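PDB 1Y89: devB protein, which probably acts as a 6-phosphogluconolactonase, hydrolysing 6-phosphogluconolactone in the pentose phosphate pathway, although its function has not been established. Local coordinates for residues V14-A18 and M43-L48; F149-Y155 and P212-I218; R186-L192 and V224-D230; K196-E201 and D232-I237. One frame throughout, in Å; residues are numbered along the deposited sequence.

Contact 1: V14-A18 and M43-L48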
# COMPACT_ATOMS: atom_id res chain seq x y z
N VAL A 14 -8.90 -9.78 3.55
CA VAL A 14 -8.28 -11.10 3.73
C VAL A 14 -7.76 -11.67 2.39
O VAL A 14 -6.75 -12.34 2.36
CB VAL A 14 -9.25 -12.01 4.47
CG1 VAL A 14 -8.88 -13.40 4.32
CG2 VAL A 14 -9.24 -11.59 5.99
N LYS A 15 -8.43 -11.34 1.29
CA LYS A 15 -7.96 -11.67 -0.06
C LYS A 15 -6.58 -11.06 -0.30
O LYS A 15 -5.68 -11.73 -0.80
CB LYS A 15 -8.96 -11.16 -1.10
CG LYS A 15 -8.55 -11.36 -2.60
CD LYS A 15 -8.48 -12.87 -2.90
CE LYS A 15 -8.40 -13.24 -4.42
NZ LYS A 15 -7.59 -12.29 -5.26
N SER A 16 -6.40 -9.78 0.04
CA SER A 16 -5.11 -9.12 -0.14
C SER A 16 -4.03 -9.85 0.67
O SER A 16 -2.93 -10.13 0.16
CB SER A 16 -5.21 -7.65 0.30
OG SER A 16 -3.97 -7.03 0.10
N LEU A 17 -4.36 -10.22 1.91
CA LEU A 17 -3.40 -10.91 2.75
C LEU A 17 -3.03 -12.31 2.20
O LEU A 17 -1.86 -12.71 2.25
CB LEU A 17 -3.96 -11.03 4.17
CG LEU A 17 -4.22 -9.71 4.90
CD1 LEU A 17 -5.04 -9.96 6.19
CD2 LEU A 17 -2.90 -8.96 5.24
N ALA A 18 -4.03 -13.03 1.71
CA ALA A 18 -3.82 -14.39 1.20
C ALA A 18 -2.98 -14.31 -0.08
O ALA A 18 -2.12 -15.16 -0.34
CB ALA A 18 -5.18 -15.04 0.90
N MSE A 43 -10.86 -15.33 9.67
CA MSE A 43 -11.27 -15.20 8.27
C MSE A 43 -10.14 -15.55 7.31
O MSE A 43 -10.36 -16.24 6.31
CB MSE A 43 -11.73 -13.78 8.01
CG MSE A 43 -13.01 -13.44 8.70
SE MSE A 43 -13.64 -11.69 7.99
CE MSE A 43 -13.71 -12.15 6.03
N LEU A 44 -8.93 -15.06 7.59
CA LEU A 44 -7.77 -15.38 6.78
C LEU A 44 -7.50 -16.89 6.73
O LEU A 44 -7.31 -17.44 5.65
CB LEU A 44 -6.51 -14.62 7.25
CG LEU A 44 -5.20 -14.92 6.51
CD1 LEU A 44 -5.31 -14.59 4.99
CD2 LEU A 44 -4.08 -14.13 7.17
N PHE A 45 -7.53 -17.57 7.87
CA PHE A 45 -7.29 -19.02 7.91
C PHE A 45 -8.30 -19.79 7.05
O PHE A 45 -7.93 -20.73 6.36
CB PHE A 45 -7.37 -19.55 9.36
CG PHE A 45 -6.38 -18.88 10.31
CD1 PHE A 45 -5.13 -18.47 9.85
CD2 PHE A 45 -6.69 -18.72 11.66
CE1 PHE A 45 -4.21 -17.85 10.72
CE2 PHE A 45 -5.78 -18.10 12.53
CZ PHE A 45 -4.52 -17.68 12.06
N LYS A 46 -9.57 -19.41 7.13
CA LYS A 46 -10.58 -20.06 6.31
C LYS A 46 -10.29 -19.86 4.83
O LYS A 46 -10.47 -20.77 4.02
CB LYS A 46 -12.00 -19.57 6.68
CG LYS A 46 -12.38 -19.98 8.15
CD LYS A 46 -13.84 -19.71 8.49
CE LYS A 46 -14.06 -18.23 8.72
NZ LYS A 46 -15.52 -17.89 8.87
N LEU A 47 -9.87 -18.66 4.46
CA LEU A 47 -9.54 -18.40 3.07
C LEU A 47 -8.29 -19.20 2.63
O LEU A 47 -8.25 -19.78 1.53
CB LEU A 47 -9.36 -16.89 2.82
CG LEU A 47 -8.96 -16.49 1.39
CD1 LEU A 47 -9.98 -17.00 0.31
CD2 LEU A 47 -8.77 -14.99 1.24
N LEU A 48 -7.26 -19.19 3.47
CA LEU A 48 -6.06 -19.97 3.19
C LEU A 48 -6.28 -21.48 3.03
O LEU A 48 -5.53 -22.16 2.31
CB LEU A 48 -4.99 -19.71 4.27
CG LEU A 48 -4.47 -18.27 4.35
CD1 LEU A 48 -3.51 -18.16 5.57
CD2 LEU A 48 -3.77 -17.88 3.03
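V14 overlaps a full turn of the facing helix. Its CG1 lies 3.3 Å from CA of L44 and 3.5 Å from CD2 of L47. Its CG2 is 3.9 Å from CB of M43, which is selenomethionine here. V14 is in the t rotamer, and the branched end fits directly against the backbone at L44. One turn later, A18 offers only a methyl. Its CB meets CD2 of L47 at 3.6 Å and CD2 of L48 at 3.8 Å, so the second helix can come close at this level too. CD1 of L44 reaches between the two turns, 3.8 Å from CG1 of V14 and 3.9 Å from CB of L17. The short axes pass 9.4 Å apart and cross at -57°.

The segments belong to helices 10-25 and 39-48. Both helices lie on the same face of the central sheet of this Rossmann-like alpha/beta fold: L17 touches W134 and L44 touches L136, both of strand 134-137. Y53 of helix 53-56 also touches A18 and L47. CA of K15 lies 3.7 Å from CD2 of L47, while its NZ forms a salt bridge with D19.

The interface is therefore apolar throughout. With no hydrogen bond between the segments, the fit depends on side-chain shape and on the burial of V14, A18 and L44.

Contact 2: F149-Y155 and P212-I218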
# COMPACT_ATOMS: atom_id res chain seq x y z
N PHE A 149 -0.12 -4.68 26.75
CA PHE A 149 -1.29 -3.92 27.17
C PHE A 149 -0.89 -2.53 27.66
O PHE A 149 0.21 -2.37 28.21
CB PHE A 149 -2.04 -4.68 28.26
CG PHE A 149 -2.75 -5.92 27.74
CD1 PHE A 149 -4.02 -5.81 27.17
CD2 PHE A 149 -2.15 -7.17 27.83
CE1 PHE A 149 -4.68 -6.96 26.69
CE2 PHE A 149 -2.79 -8.32 27.34
CZ PHE A 149 -4.04 -8.22 26.75
N PRO A 150 -1.79 -1.54 27.49
CA PRO A 150 -1.49 -0.16 27.91
C PRO A 150 -1.16 -0.10 29.40
O PRO A 150 -1.78 -0.79 30.20
CB PRO A 150 -2.80 0.62 27.61
CG PRO A 150 -3.84 -0.43 27.24
CD PRO A 150 -3.12 -1.69 26.86
N GLY A 151 -0.16 0.69 29.76
CA GLY A 151 0.27 0.81 31.15
C GLY A 151 1.12 -0.34 31.68
O GLY A 151 1.74 -0.21 32.74
N GLN A 152 1.14 -1.47 30.98
CA GLN A 152 1.91 -2.62 31.45
C GLN A 152 2.99 -3.08 30.48
O GLN A 152 3.65 -4.09 30.73
CB GLN A 152 1.00 -3.77 31.95
CG GLN A 152 -0.04 -4.32 31.01
CD GLN A 152 -0.84 -5.53 31.60
OE1 GLN A 152 -0.69 -6.68 31.15
NE2 GLN A 152 -1.67 -5.27 32.61
N THR A 153 3.19 -2.32 29.41
CA THR A 153 4.19 -2.63 28.40
C THR A 153 5.51 -1.88 28.67
O THR A 153 5.52 -0.65 28.85
CB THR A 153 3.68 -2.25 27.00
OG1 THR A 153 2.50 -3.02 26.71
CG2 THR A 153 4.75 -2.50 25.92
N ASP A 154 6.60 -2.62 28.68
CA ASP A 154 7.94 -2.04 28.82
C ASP A 154 8.52 -1.96 27.41
O ASP A 154 8.97 -2.97 26.86
CB ASP A 154 8.82 -2.90 29.73
CG ASP A 154 10.25 -2.37 29.82
OD1 ASP A 154 10.56 -1.29 29.26
OD2 ASP A 154 11.08 -3.04 30.45
N TYR A 155 8.48 -0.75 26.85
CA TYR A 155 8.92 -0.51 25.48
C TYR A 155 10.42 -0.59 25.36
O TYR A 155 10.94 -0.60 24.26
CB TYR A 155 8.42 0.85 24.94
CG TYR A 155 6.93 0.92 24.85
CD1 TYR A 155 6.24 0.39 23.73
CD2 TYR A 155 6.20 1.47 25.87
CE1 TYR A 155 4.85 0.43 23.66
CE2 TYR A 155 4.79 1.52 25.81
CZ TYR A 155 4.13 1.00 24.71
OH TYR A 155 2.75 1.06 24.70
N PRO A 212 -2.02 6.31 25.19
CA PRO A 212 -1.49 5.20 25.97
C PRO A 212 -1.48 3.86 25.18
O PRO A 212 -1.07 2.83 25.72
CB PRO A 212 -2.45 5.14 27.16
CG PRO A 212 -3.77 5.58 26.59
CD PRO A 212 -3.45 6.56 25.48
N TYR A 213 -1.80 3.89 23.89
CA TYR A 213 -2.00 2.67 23.08
C TYR A 213 -0.71 2.08 22.52
O TYR A 213 -0.08 2.69 21.68
CB TYR A 213 -2.92 2.98 21.89
CG TYR A 213 -4.20 3.69 22.25
CD1 TYR A 213 -4.89 3.37 23.41
CD2 TYR A 213 -4.73 4.66 21.41
CE1 TYR A 213 -6.07 4.00 23.73
CE2 TYR A 213 -5.92 5.31 21.72
CZ TYR A 213 -6.59 4.96 22.89
OH TYR A 213 -7.78 5.58 23.24
N PRO A 214 -0.34 0.85 22.94
CA PRO A 214 0.80 0.19 22.30
C PRO A 214 0.74 0.20 20.76
O PRO A 214 1.76 0.44 20.10
CB PRO A 214 0.72 -1.25 22.87
CG PRO A 214 0.10 -1.01 24.29
CD PRO A 214 -0.91 0.06 24.05
N ALA A 215 -0.44 -0.09 20.17
CA ALA A 215 -0.55 -0.11 18.70
C ALA A 215 -0.28 1.26 18.06
O ALA A 215 0.18 1.30 16.91
CB ALA A 215 -1.92 -0.63 18.24
N ALA A 216 -0.57 2.36 18.77
CA ALA A 216 -0.15 3.71 18.29
C ALA A 216 1.38 3.94 18.36
O ALA A 216 1.93 4.73 17.57
CB ALA A 216 -0.86 4.80 19.08
N LYS A 217 2.04 3.29 19.31
CA LYS A 217 3.46 3.51 19.61
C LYS A 217 4.45 2.59 18.90
O LYS A 217 5.64 2.90 18.79
CB LYS A 217 3.70 3.36 21.12
CG LYS A 217 3.00 4.41 21.96
CD LYS A 217 3.38 4.24 23.42
CE LYS A 217 2.42 4.98 24.33
NZ LYS A 217 2.60 6.46 24.19
N ILE A 218 3.97 1.43 18.45
CA ILE A 218 4.88 0.40 17.95
C ILE A 218 4.88 0.43 16.43
O ILE A 218 3.83 0.25 15.80
CB ILE A 218 4.50 -1.01 18.53
CG1 ILE A 218 4.85 -1.05 20.03
CG2 ILE A 218 5.27 -2.12 17.80
CD1 ILE A 218 4.22 -2.25 20.79
O HOH W 1 1.44 1.88 26.90
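P212 turns its carbonyl to the loop: its O is 3.4 Å from CB of P150. The same O accepts a hydrogen bond from water 1 at 2.9 Å, and this water is also bonded to OH of Y155 at 2.7 Å. Y213 follows at the N-cap position. Its CA-to-CB bond points away from the loop, and its OH bonds to Q202. P214 opens the short helix 214-217 and fills the gap between the segments. Its CG is 3.8 Å from N of P150, and its CA is 3.2 Å from OH of Y155. This helix lies on the connection between strands 186-191 and 224-230 of the alpha/beta sheet. The loop 149-155 precedes strand 161-165. T153 OG1 closes a turn in that loop by donating to F149 O at 2.8 Å. K217 lays its CD 3.5 Å from OH of Y155, while its NZ bonds to L211 O and A208 O. At I218 the helix ends, and CG1 meets the edge of the Y155 ring, 3.9 Å from CE1.

Contact 3: R186-L192 and V224-D230; sequences RISYLVL and VTEWYLD
Y189 and W227 stack at the centre of two adjacent parallel strands, the two strands of a beta-alpha-beta crossover in a Rossmann-like sheet. Both side chains are m at chi1. The Y189 ring and the six-membered ring of W227 form an offset stack, with centroids 4.5 Å apart and planes at 26°. CB of Y189 adds a CH-pi contact over the W227 face. I187, T225, V191 and L229 share this face, where V200 of helix 197-205 covers V191 and L229.

Both strands are extended and run at 19° to each other. R186 pairs with V224, and the register continues residue by residue to L190 with Y228. The hydrogen-bond ladder is I187 N to V224 O (2.9 Å), E226 N to I187 O (2.8 Å), Y189 N to E226 O (2.8 Å), Y228 N to Y189 O (2.9 Å) and V191 N to Y228 O (2.9 Å).

R186, S188, L190, E226 and Y228 lie on the other face. L17 of helix 10-25 packs on L190 and Y228. R186 is all-t from chi1 to chi3 and also salt-bridges D20. Its NE donates to OE1 of E226 (m, t) at 2.7 Å. S188 OG, with chi1 at m, donates to the same OE1 at 2.6 Å.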
# COMPACT_ATOMS: atom_id res chain seq x y z
N ARG A 186 8.10 -5.89 8.19
CA ARG A 186 6.74 -5.50 7.84
C ARG A 186 5.82 -5.91 8.96
O ARG A 186 5.83 -7.09 9.37
CB ARG A 186 6.34 -6.19 6.53
CG ARG A 186 4.86 -5.91 6.12
CD ARG A 186 4.53 -6.73 4.87
NE ARG A 186 3.16 -6.44 4.40
CZ ARG A 186 2.51 -7.16 3.50
NH1 ARG A 186 3.09 -8.23 2.94
NH2 ARG A 186 1.27 -6.81 3.17
N ILE A 187 5.05 -4.97 9.50
CA ILE A 187 4.03 -5.32 10.47
C ILE A 187 2.73 -4.70 9.98
O ILE A 187 2.75 -3.62 9.39
CB ILE A 187 4.37 -4.87 11.95
CG1 ILE A 187 4.24 -3.34 12.11
CG2 ILE A 187 5.83 -5.33 12.36
CD1 ILE A 187 4.52 -2.81 13.59
N SER A 188 1.63 -5.40 10.21
CA SER A 188 0.36 -5.02 9.61
C SER A 188 -0.71 -5.15 10.65
O SER A 188 -1.03 -6.27 11.06
CB SER A 188 -0.00 -5.92 8.40
OG SER A 188 1.06 -6.01 7.45
N TYR A 189 -1.26 -4.01 11.07
CA TYR A 189 -2.36 -3.98 12.03
C TYR A 189 -3.67 -4.18 11.27
O TYR A 189 -3.96 -3.41 10.35
CB TYR A 189 -2.41 -2.64 12.74
CG TYR A 189 -1.24 -2.40 13.67
CD1 TYR A 189 -1.20 -3.04 14.92
CD2 TYR A 189 -0.19 -1.51 13.33
CE1 TYR A 189 -0.16 -2.84 15.81
CE2 TYR A 189 0.89 -1.30 14.21
CZ TYR A 189 0.88 -1.96 15.45
OH TYR A 189 1.91 -1.78 16.35
N LEU A 190 -4.40 -5.24 11.61
CA LEU A 190 -5.58 -5.66 10.86
C LEU A 190 -6.76 -5.24 11.72
O LEU A 190 -7.02 -5.83 12.78
CB LEU A 190 -5.59 -7.18 10.62
CG LEU A 190 -4.30 -7.76 10.01
CD1 LEU A 190 -4.46 -9.30 9.80
CD2 LEU A 190 -3.91 -7.01 8.69
N VAL A 191 -7.45 -4.18 11.28
CA VAL A 191 -8.40 -3.49 12.16
C VAL A 191 -9.70 -3.31 11.41
O VAL A 191 -9.83 -2.37 10.63
CB VAL A 191 -7.86 -2.12 12.61
CG1 VAL A 191 -8.79 -1.49 13.65
CG2 VAL A 191 -6.44 -2.27 13.21
N LEU A 192 -10.65 -4.22 11.67
CA LEU A 192 -11.89 -4.31 10.93
C LEU A 192 -13.12 -4.12 11.82
O LEU A 192 -13.14 -4.56 12.97
CB LEU A 192 -11.99 -5.66 10.21
CG LEU A 192 -11.26 -5.73 8.87
CD1 LEU A 192 -9.78 -5.42 8.94
CD2 LEU A 192 -11.48 -7.08 8.22
N VAL A 224 8.32 -1.53 6.97
CA VAL A 224 6.98 -1.08 6.68
C VAL A 224 6.02 -1.32 7.87
O VAL A 224 5.97 -2.42 8.43
CB VAL A 224 6.46 -1.86 5.43
CG1 VAL A 224 5.03 -1.45 5.08
CG2 VAL A 224 7.39 -1.52 4.23
N THR A 225 5.25 -0.29 8.24
CA THR A 225 4.16 -0.48 9.19
C THR A 225 2.86 -0.24 8.41
O THR A 225 2.75 0.78 7.72
CB THR A 225 4.24 0.53 10.34
OG1 THR A 225 5.49 0.38 11.01
CG2 THR A 225 3.12 0.29 11.35
N GLU A 226 1.90 -1.15 8.51
CA GLU A 226 0.67 -1.03 7.75
C GLU A 226 -0.54 -1.04 8.65
O GLU A 226 -0.57 -1.73 9.68
CB GLU A 226 0.53 -2.20 6.78
CG GLU A 226 1.72 -2.32 5.88
CD GLU A 226 1.63 -3.46 4.91
OE1 GLU A 226 1.33 -4.61 5.32
OE2 GLU A 226 1.87 -3.18 3.72
N TRP A 227 -1.56 -0.33 8.19
CA TRP A 227 -2.88 -0.38 8.78
C TRP A 227 -3.85 -0.86 7.70
O TRP A 227 -4.00 -0.19 6.66
CB TRP A 227 -3.28 1.01 9.30
CG TRP A 227 -2.42 1.43 10.47
CD1 TRP A 227 -1.16 1.94 10.43
CD2 TRP A 227 -2.74 1.26 11.84
NE1 TRP A 227 -0.69 2.14 11.72
CE2 TRP A 227 -1.65 1.73 12.60
CE3 TRP A 227 -3.87 0.78 12.51
CZ2 TRP A 227 -1.65 1.73 13.99
CZ3 TRP A 227 -3.87 0.79 13.91
CH2 TRP A 227 -2.76 1.24 14.63
N TYR A 228 -4.49 -2.00 7.93
CA TYR A 228 -5.48 -2.55 6.98
C TYR A 228 -6.85 -2.32 7.61
O TYR A 228 -7.13 -2.88 8.67
CB TYR A 228 -5.29 -4.08 6.83
CG TYR A 228 -4.20 -4.49 5.85
CD1 TYR A 228 -2.89 -4.08 6.02
CD2 TYR A 228 -4.49 -5.30 4.76
CE1 TYR A 228 -1.91 -4.44 5.10
CE2 TYR A 228 -3.53 -5.67 3.85
CZ TYR A 228 -2.23 -5.23 4.02
OH TYR A 228 -1.28 -5.55 3.09
N LEU A 229 -7.69 -1.49 6.98
CA LEU A 229 -9.01 -1.24 7.55
C LEU A 229 -10.07 -1.62 6.52
O LEU A 229 -9.79 -1.63 5.32
CB LEU A 229 -9.19 0.26 7.85
CG LEU A 229 -8.15 1.03 8.68
CD1 LEU A 229 -8.68 2.43 8.94
CD2 LEU A 229 -7.74 0.39 9.96
N ASP A 230 -11.28 -1.88 7.00
CA ASP A 230 -12.42 -1.87 6.11
C ASP A 230 -13.15 -0.55 6.26
O ASP A 230 -12.79 0.26 7.14
CB ASP A 230 -13.33 -3.10 6.32
CG ASP A 230 -13.93 -3.19 7.72
OD1 ASP A 230 -13.57 -2.41 8.63
OD2 ASP A 230 -14.79 -4.07 7.91

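Contact 4: K196-E201 and D232-I237. With PE5 (3,6,9,12,15,18,21,24-octaoxahexacosan-1-ol), chain K.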
# COMPACT_ATOMS: atom_id res chain seq x y z
N LYS A 196 -14.18 -0.86 15.91
CA LYS A 196 -12.84 -0.26 15.95
C LYS A 196 -12.79 1.19 15.45
O LYS A 196 -11.74 1.81 15.50
CB LYS A 196 -11.88 -1.14 15.14
CG LYS A 196 -11.69 -2.58 15.72
CD LYS A 196 -11.05 -2.58 17.14
CE LYS A 196 -11.11 -4.00 17.82
NZ LYS A 196 -10.15 -4.93 17.17
N ALA A 197 -13.91 1.72 14.97
CA ALA A 197 -13.90 3.06 14.36
C ALA A 197 -13.40 4.18 15.27
O ALA A 197 -12.73 5.13 14.82
CB ALA A 197 -15.28 3.41 13.73
N GLU A 198 -13.75 4.09 16.55
CA GLU A 198 -13.46 5.11 17.53
C GLU A 198 -11.95 5.17 17.80
O GLU A 198 -11.30 6.25 17.80
CB GLU A 198 -14.27 4.83 18.82
CG GLU A 198 -14.09 5.84 19.93
CD GLU A 198 -15.20 5.75 21.01
OE1 GLU A 198 -16.10 4.88 20.90
OE2 GLU A 198 -15.17 6.56 21.96
N ILE A 199 -11.37 4.01 18.02
CA ILE A 199 -9.95 3.98 18.34
C ILE A 199 -9.10 4.18 17.08
O ILE A 199 -8.05 4.76 17.18
CB ILE A 199 -9.53 2.73 19.12
CG1 ILE A 199 -8.16 3.00 19.77
CG2 ILE A 199 -9.60 1.45 18.25
CD1 ILE A 199 -7.75 1.99 20.71
N VAL A 200 -9.58 3.75 15.92
CA VAL A 200 -8.96 4.17 14.64
C VAL A 200 -8.88 5.71 14.57
O VAL A 200 -7.80 6.26 14.29
CB VAL A 200 -9.68 3.57 13.40
CG1 VAL A 200 -9.25 4.28 12.07
CG2 VAL A 200 -9.39 2.08 13.32
N GLU A 201 -9.99 6.39 14.86
CA GLU A 201 -10.00 7.85 14.76
C GLU A 201 -9.00 8.48 15.74
O GLU A 201 -8.32 9.45 15.41
CB GLU A 201 -11.43 8.42 14.99
CG GLU A 201 -11.56 9.88 14.63
CD GLU A 201 -11.24 10.84 15.76
OE1 GLU A 201 -11.01 10.40 16.93
OE2 GLU A 201 -11.23 12.06 15.49
N ASP A 232 -15.99 0.12 7.41
CA ASP A 232 -16.59 0.29 8.74
C ASP A 232 -15.59 0.81 9.77
O ASP A 232 -15.87 1.77 10.47
CB ASP A 232 -17.23 -1.01 9.24
CG ASP A 232 -18.59 -1.29 8.57
OD1 ASP A 232 -19.10 -0.41 7.85
OD2 ASP A 232 -19.13 -2.38 8.79
N ALA A 233 -14.41 0.20 9.84
CA ALA A 233 -13.40 0.68 10.80
C ALA A 233 -12.88 2.08 10.45
O ALA A 233 -12.42 2.83 11.34
CB ALA A 233 -12.24 -0.32 10.87
N ALA A 234 -12.93 2.43 9.17
CA ALA A 234 -12.45 3.75 8.70
C ALA A 234 -13.52 4.84 8.75
O ALA A 234 -13.23 6.00 8.39
CB ALA A 234 -11.93 3.64 7.24
N ALA A 235 -14.73 4.49 9.18
CA ALA A 235 -15.90 5.37 9.04
C ALA A 235 -15.72 6.77 9.65
O ALA A 235 -16.28 7.74 9.13
CB ALA A 235 -17.15 4.69 9.60
N LYS A 236 -14.94 6.90 10.73
CA LYS A 236 -14.73 8.22 11.33
C LYS A 236 -13.58 9.04 10.72
O LYS A 236 -13.44 10.22 11.02
CB LYS A 236 -14.59 8.12 12.86
CG LYS A 236 -15.86 7.69 13.58
CD LYS A 236 -15.58 7.54 15.06
CE LYS A 236 -16.76 6.87 15.76
NZ LYS A 236 -18.06 7.59 15.49
N ILE A 237 -12.81 8.44 9.82
CA ILE A 237 -11.66 9.15 9.23
C ILE A 237 -11.71 9.23 7.70
O ILE A 237 -10.94 9.97 7.09
CB ILE A 237 -10.32 8.55 9.68
CG1 ILE A 237 -10.16 7.09 9.20
CG2 ILE A 237 -10.18 8.64 11.21
CD1 ILE A 237 -8.68 6.58 9.26
O1 PE5 K . -15.82 11.41 7.72
C1 PE5 K . -14.50 11.94 7.90
C2 PE5 K . -14.19 12.96 6.81
O2 PE5 K . -12.89 12.72 6.26
C3 PE5 K . -12.71 13.42 5.04
C4 PE5 K . -11.87 12.65 4.04
O3 PE5 K . -12.73 12.07 3.05
O HOH W 2 -12.78 5.39 12.08
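K236, A197 and A233 lose the most surface here. K236 lies along the outer side of helix 197-205. Its CD is 3.7 Å from O of A197 and 4.1 Å from CA of E198, and its CB is 3.8 Å from CB of E201. The contact is made by the aliphatic chain. A197 allows the two backbones to come close: its CA is 4.3 Å from CA of A233 and makes a CA-H...O contact of 3.4 Å with O of A233. Its CB rests 3.7 Å from O of D232.

The pair brings together helix 197-205, from the crossover between strands 186-191 and 224-230, and the C-terminal tail, which starts with helix 231-234 straight after strand 224-230. D230, the N-cap of helix 231-234, accepts a hydrogen bond from N of A233 through its OD1.

A233 O also lies 3.5 Å from CB of V200. Water 2 ties the three main residues together: it donates to A197 O at 2.8 Å and to A233 O at 2.7 Å, and accepts from K236 N at 3.0 Å. Further along, CD1 of I237 meets CG1 of V200 at 3.7 Å, and CG2 of I237 meets CA of E201 at 3.6 Å. A PE5 fragment lies beyond the tail, its O2 3.5 Å from O of I237.

Contact 1 comes first and closes a short loop around strand 31-35, joining helices 10-25 and 39-48. It is complete before the others open. Contact 2 opens in the loop after strand 134-137, contact 3 at strand 186-191, and contact 4 at helix 197-205. They close in the same order, at helix 214-217, strand 224-230 and the C-terminal tail, so each pair among these three crosses. Contact 3 is the common neighbour. Helix 10-25 of contact 1 covers one face of its strand pair. Contacts 2 and 4 meet the other face, I218 of contact 2 at Y189. Y213 and I199 join contacts 2 and 4 directly.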